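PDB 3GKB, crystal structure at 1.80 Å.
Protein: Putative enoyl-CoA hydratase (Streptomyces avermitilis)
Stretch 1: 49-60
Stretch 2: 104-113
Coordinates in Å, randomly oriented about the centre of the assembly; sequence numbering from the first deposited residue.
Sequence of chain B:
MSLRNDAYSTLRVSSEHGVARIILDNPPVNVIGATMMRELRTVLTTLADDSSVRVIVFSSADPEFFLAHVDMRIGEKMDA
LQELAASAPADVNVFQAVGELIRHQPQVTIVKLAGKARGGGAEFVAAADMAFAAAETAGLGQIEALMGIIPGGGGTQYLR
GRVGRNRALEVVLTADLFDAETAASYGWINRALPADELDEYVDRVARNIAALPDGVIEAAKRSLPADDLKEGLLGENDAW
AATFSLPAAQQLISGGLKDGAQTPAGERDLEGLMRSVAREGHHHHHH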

# COMPACT_ATOMS: atom_id res chain seq x y z
N ASP B 49 -27.93 -13.43 9.90
CA ASP B 49 -29.11 -13.17 10.74
C ASP B 49 -29.03 -13.79 12.14
O ASP B 49 -30.01 -13.78 12.88
CB ASP B 49 -30.38 -13.63 10.01
CG ASP B 49 -30.79 -12.66 8.88
OD1 ASP B 49 -30.18 -11.58 8.73
OD2 ASP B 49 -31.73 -12.96 8.14
N ASP B 50 -27.85 -14.30 12.51
CA ASP B 50 -27.63 -14.93 13.81
C ASP B 50 -26.91 -13.97 14.75
O ASP B 50 -25.69 -13.78 14.67
CB ASP B 50 -26.83 -16.22 13.64
CG ASP B 50 -26.78 -17.08 14.91
OD1 ASP B 50 -27.02 -16.57 16.03
OD2 ASP B 50 -26.46 -18.28 14.75
N SER B 51 -27.67 -13.38 15.68
CA SER B 51 -27.10 -12.41 16.59
C SER B 51 -26.14 -13.05 17.61
O SER B 51 -25.39 -12.34 18.25
CB SER B 51 -28.21 -11.60 17.30
OG SER B 51 -29.25 -12.46 17.72
N SER B 52 -26.14 -14.37 17.74
CA SER B 52 -25.21 -15.06 18.63
C SER B 52 -23.78 -15.23 18.09
O SER B 52 -22.90 -15.63 18.83
CB SER B 52 -25.76 -16.43 19.04
OG SER B 52 -25.62 -17.43 18.02
N VAL B 53 -23.57 -14.88 16.83
CA VAL B 53 -22.27 -15.07 16.15
C VAL B 53 -21.71 -13.72 15.73
O VAL B 53 -22.38 -12.94 15.06
CB VAL B 53 -22.39 -16.00 14.95
CG1 VAL B 53 -21.03 -16.11 14.21
CG2 VAL B 53 -22.85 -17.40 15.42
N ARG B 54 -20.49 -13.45 16.17
CA ARG B 54 -19.82 -12.17 15.91
C ARG B 54 -18.58 -12.27 15.00
O ARG B 54 -18.14 -11.27 14.42
CB ARG B 54 -19.50 -11.49 17.25
CG ARG B 54 -20.76 -11.15 18.06
CD ARG B 54 -20.45 -10.49 19.36
NE ARG B 54 -19.70 -11.37 20.26
CZ ARG B 54 -20.25 -12.32 21.03
NH1 ARG B 54 -21.56 -12.56 20.99
NH2 ARG B 54 -19.47 -13.07 21.81
N VAL B 55 -17.99 -13.46 14.91
CA VAL B 55 -16.76 -13.70 14.14
C VAL B 55 -16.97 -14.98 13.39
O VAL B 55 -17.57 -15.93 13.93
CB VAL B 55 -15.51 -13.82 15.07
CG1 VAL B 55 -14.25 -14.15 14.26
CG2 VAL B 55 -15.32 -12.51 15.89
N ILE B 56 -16.47 -15.03 12.15
CA ILE B 56 -16.46 -16.28 11.35
C ILE B 56 -15.01 -16.57 10.93
O ILE B 56 -14.32 -15.67 10.44
CB ILE B 56 -17.32 -16.14 10.08
CG1 ILE B 56 -18.79 -15.89 10.45
CG2 ILE B 56 -17.14 -17.37 9.17
CD1 ILE B 56 -19.67 -15.37 9.29
N VAL B 57 -14.55 -17.79 11.17
CA VAL B 57 -13.20 -18.20 10.76
C VAL B 57 -13.32 -19.31 9.72
O VAL B 57 -13.94 -20.35 9.97
CB VAL B 57 -12.34 -18.73 11.91
CG1 VAL B 57 -10.91 -19.08 11.37
CG2 VAL B 57 -12.23 -17.73 13.07
N PHE B 58 -12.73 -19.08 8.56
CA PHE B 58 -12.69 -20.06 7.49
C PHE B 58 -11.37 -20.80 7.53
O PHE B 58 -10.31 -20.17 7.58
CB PHE B 58 -12.79 -19.38 6.13
CG PHE B 58 -14.04 -18.58 5.92
CD1 PHE B 58 -15.19 -19.18 5.43
CD2 PHE B 58 -14.07 -17.23 6.15
CE1 PHE B 58 -16.34 -18.42 5.19
CE2 PHE B 58 -15.21 -16.50 5.93
CZ PHE B 58 -16.35 -17.11 5.45
N SER B 59 -11.45 -22.12 7.46
CA SER B 59 -10.25 -22.95 7.40
C SER B 59 -10.51 -24.13 6.47
O SER B 59 -11.63 -24.36 6.01
CB SER B 59 -9.83 -23.42 8.80
OG SER B 59 -10.77 -24.33 9.35
N SER B 60 -9.47 -24.87 6.15
CA SER B 60 -9.64 -26.04 5.29
C SER B 60 -9.37 -27.38 6.01
O SER B 60 -8.45 -27.46 6.81
CB SER B 60 -8.68 -25.95 4.11
OG SER B 60 -8.81 -27.09 3.29
N HIS B 104 -19.23 -8.23 2.37
CA HIS B 104 -20.35 -7.52 3.01
C HIS B 104 -20.94 -8.22 4.25
O HIS B 104 -21.95 -7.77 4.82
CB HIS B 104 -21.41 -7.23 1.96
CG HIS B 104 -20.91 -6.31 0.88
ND1 HIS B 104 -20.44 -6.78 -0.32
CD2 HIS B 104 -20.79 -4.97 0.85
CE1 HIS B 104 -20.06 -5.74 -1.06
NE2 HIS B 104 -20.27 -4.63 -0.37
N GLN B 105 -20.29 -9.29 4.69
CA GLN B 105 -20.76 -10.07 5.85
C GLN B 105 -20.74 -9.18 7.11
O GLN B 105 -19.79 -8.39 7.31
CB GLN B 105 -19.89 -11.32 6.02
CG GLN B 105 -20.41 -12.40 7.01
CD GLN B 105 -21.65 -13.13 6.50
OE1 GLN B 105 -21.90 -13.23 5.29
NE2 GLN B 105 -22.45 -13.65 7.44
N PRO B 106 -21.80 -9.26 7.94
CA PRO B 106 -21.80 -8.43 9.16
C PRO B 106 -20.74 -8.83 10.18
O PRO B 106 -20.12 -7.96 10.79
CB PRO B 106 -23.21 -8.61 9.74
CG PRO B 106 -23.89 -9.59 8.94
CD PRO B 106 -23.12 -9.83 7.66
N GLN B 107 -20.57 -10.13 10.41
CA GLN B 107 -19.53 -10.66 11.30
C GLN B 107 -18.15 -10.29 10.79
O GLN B 107 -17.94 -10.12 9.60
CB GLN B 107 -19.60 -12.19 11.38
CG GLN B 107 -20.74 -12.76 12.21
CD GLN B 107 -22.07 -12.86 11.43
OE1 GLN B 107 -22.11 -12.68 10.22
NE2 GLN B 107 -23.16 -13.16 12.14
N VAL B 108 -17.17 -10.24 11.69
CA VAL B 108 -15.77 -10.13 11.25
C VAL B 108 -15.41 -11.45 10.60
O VAL B 108 -15.68 -12.52 11.18
CB VAL B 108 -14.85 -9.90 12.45
CG1 VAL B 108 -13.36 -9.93 11.99
CG2 VAL B 108 -15.21 -8.58 13.15
N THR B 109 -14.84 -11.41 9.39
CA THR B 109 -14.48 -12.64 8.68
C THR B 109 -12.92 -12.79 8.68
O THR B 109 -12.16 -11.84 8.38
CB THR B 109 -15.00 -12.62 7.25
OG1 THR B 109 -14.56 -11.41 6.59
CG2 THR B 109 -16.55 -12.70 7.22
N ILE B 110 -12.46 -13.98 9.07
CA ILE B 110 -11.04 -14.26 9.21
C ILE B 110 -10.73 -15.52 8.40
O ILE B 110 -11.41 -16.52 8.56
CB ILE B 110 -10.66 -14.51 10.70
CG1 ILE B 110 -10.95 -13.27 11.55
CG2 ILE B 110 -9.16 -14.89 10.82
CD1 ILE B 110 -10.82 -13.52 13.09
N VAL B 111 -9.71 -15.48 7.55
CA VAL B 111 -9.25 -16.69 6.84
C VAL B 111 -7.95 -17.17 7.47
O VAL B 111 -7.03 -16.38 7.71
CB VAL B 111 -9.03 -16.44 5.32
CG1 VAL B 111 -8.22 -17.60 4.67
CG2 VAL B 111 -10.39 -16.23 4.57
N LYS B 112 -7.91 -18.45 7.80
CA LYS B 112 -6.71 -19.14 8.23
C LYS B 112 -6.19 -19.98 7.06
O LYS B 112 -6.78 -21.03 6.74
CB LYS B 112 -7.01 -20.04 9.41
CG LYS B 112 -5.80 -20.84 9.88
CD LYS B 112 -6.07 -21.51 11.23
CE LYS B 112 -7.04 -22.64 11.12
NZ LYS B 112 -7.19 -23.41 12.42
N LEU B 113 -5.09 -19.53 6.46
CA LEU B 113 -4.54 -20.13 5.24
C LEU B 113 -3.27 -20.90 5.55
O LEU B 113 -2.21 -20.32 5.79
CB LEU B 113 -4.26 -19.04 4.19
CG LEU B 113 -3.68 -19.54 2.85
CD1 LEU B 113 -4.75 -20.40 2.12
CD2 LEU B 113 -3.19 -18.41 1.97
O HOH W 1 -9.10 -25.47 11.15
O HOH W 2 -6.84 -23.76 6.80

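Strands 55-60 and 108-113 lie side by side and parallel, with Val57 CA 4.8 Å from Ile110 CA. The backbone ladder sets their register. Val108 N donates to Arg54 O (3.1 Å), Ile56 N to Val108 O (2.8 Å), Ile110 N to Ile56 O (2.9 Å), Phe58 N to Ile110 O (2.9 Å) and Lys112 N to Phe58 O (3.0 Å).

Side chains pack on both faces. On one, Val55, Val57, Val108 and Ile110 form a buried apolar layer. The long arm of Ile110 reaches back beside Val55. Ile110 CD1 fills the hollow between Val55 and Val57, 3.7 Å from Val55 CG1 and 4.4 Å from Val57 CG2. On the other face, the Phe58 ring lies beside Thr109 and Val111. Thr109 CB sits at the ring edge, 4.1 Å from Phe58 CE2, and Val111 CG2 is 4.1 Å from Phe58 CD2.

Just before the strand, buried Gln107 points toward the other stretch. Gln107 NE2 donates to Val53 O (3.0 Å), while Gln107 OE1 accepts from Gln105 NE2 (3.0 Å). Both ends of the buried amide are thus used. Ile56 CD1 packs against this pair, 3.7 Å from Gln107 OE1 and 3.8 Å from Gln105 NE2.

At the far end the Lys112 chain lies against Ser59, with Ser59 CB 3.7 Å from Lys112 CE. The O atom of water 1 lies 2.7 Å from Ser59 OG and 3.1 Å from Lys112 NZ and bridges the two.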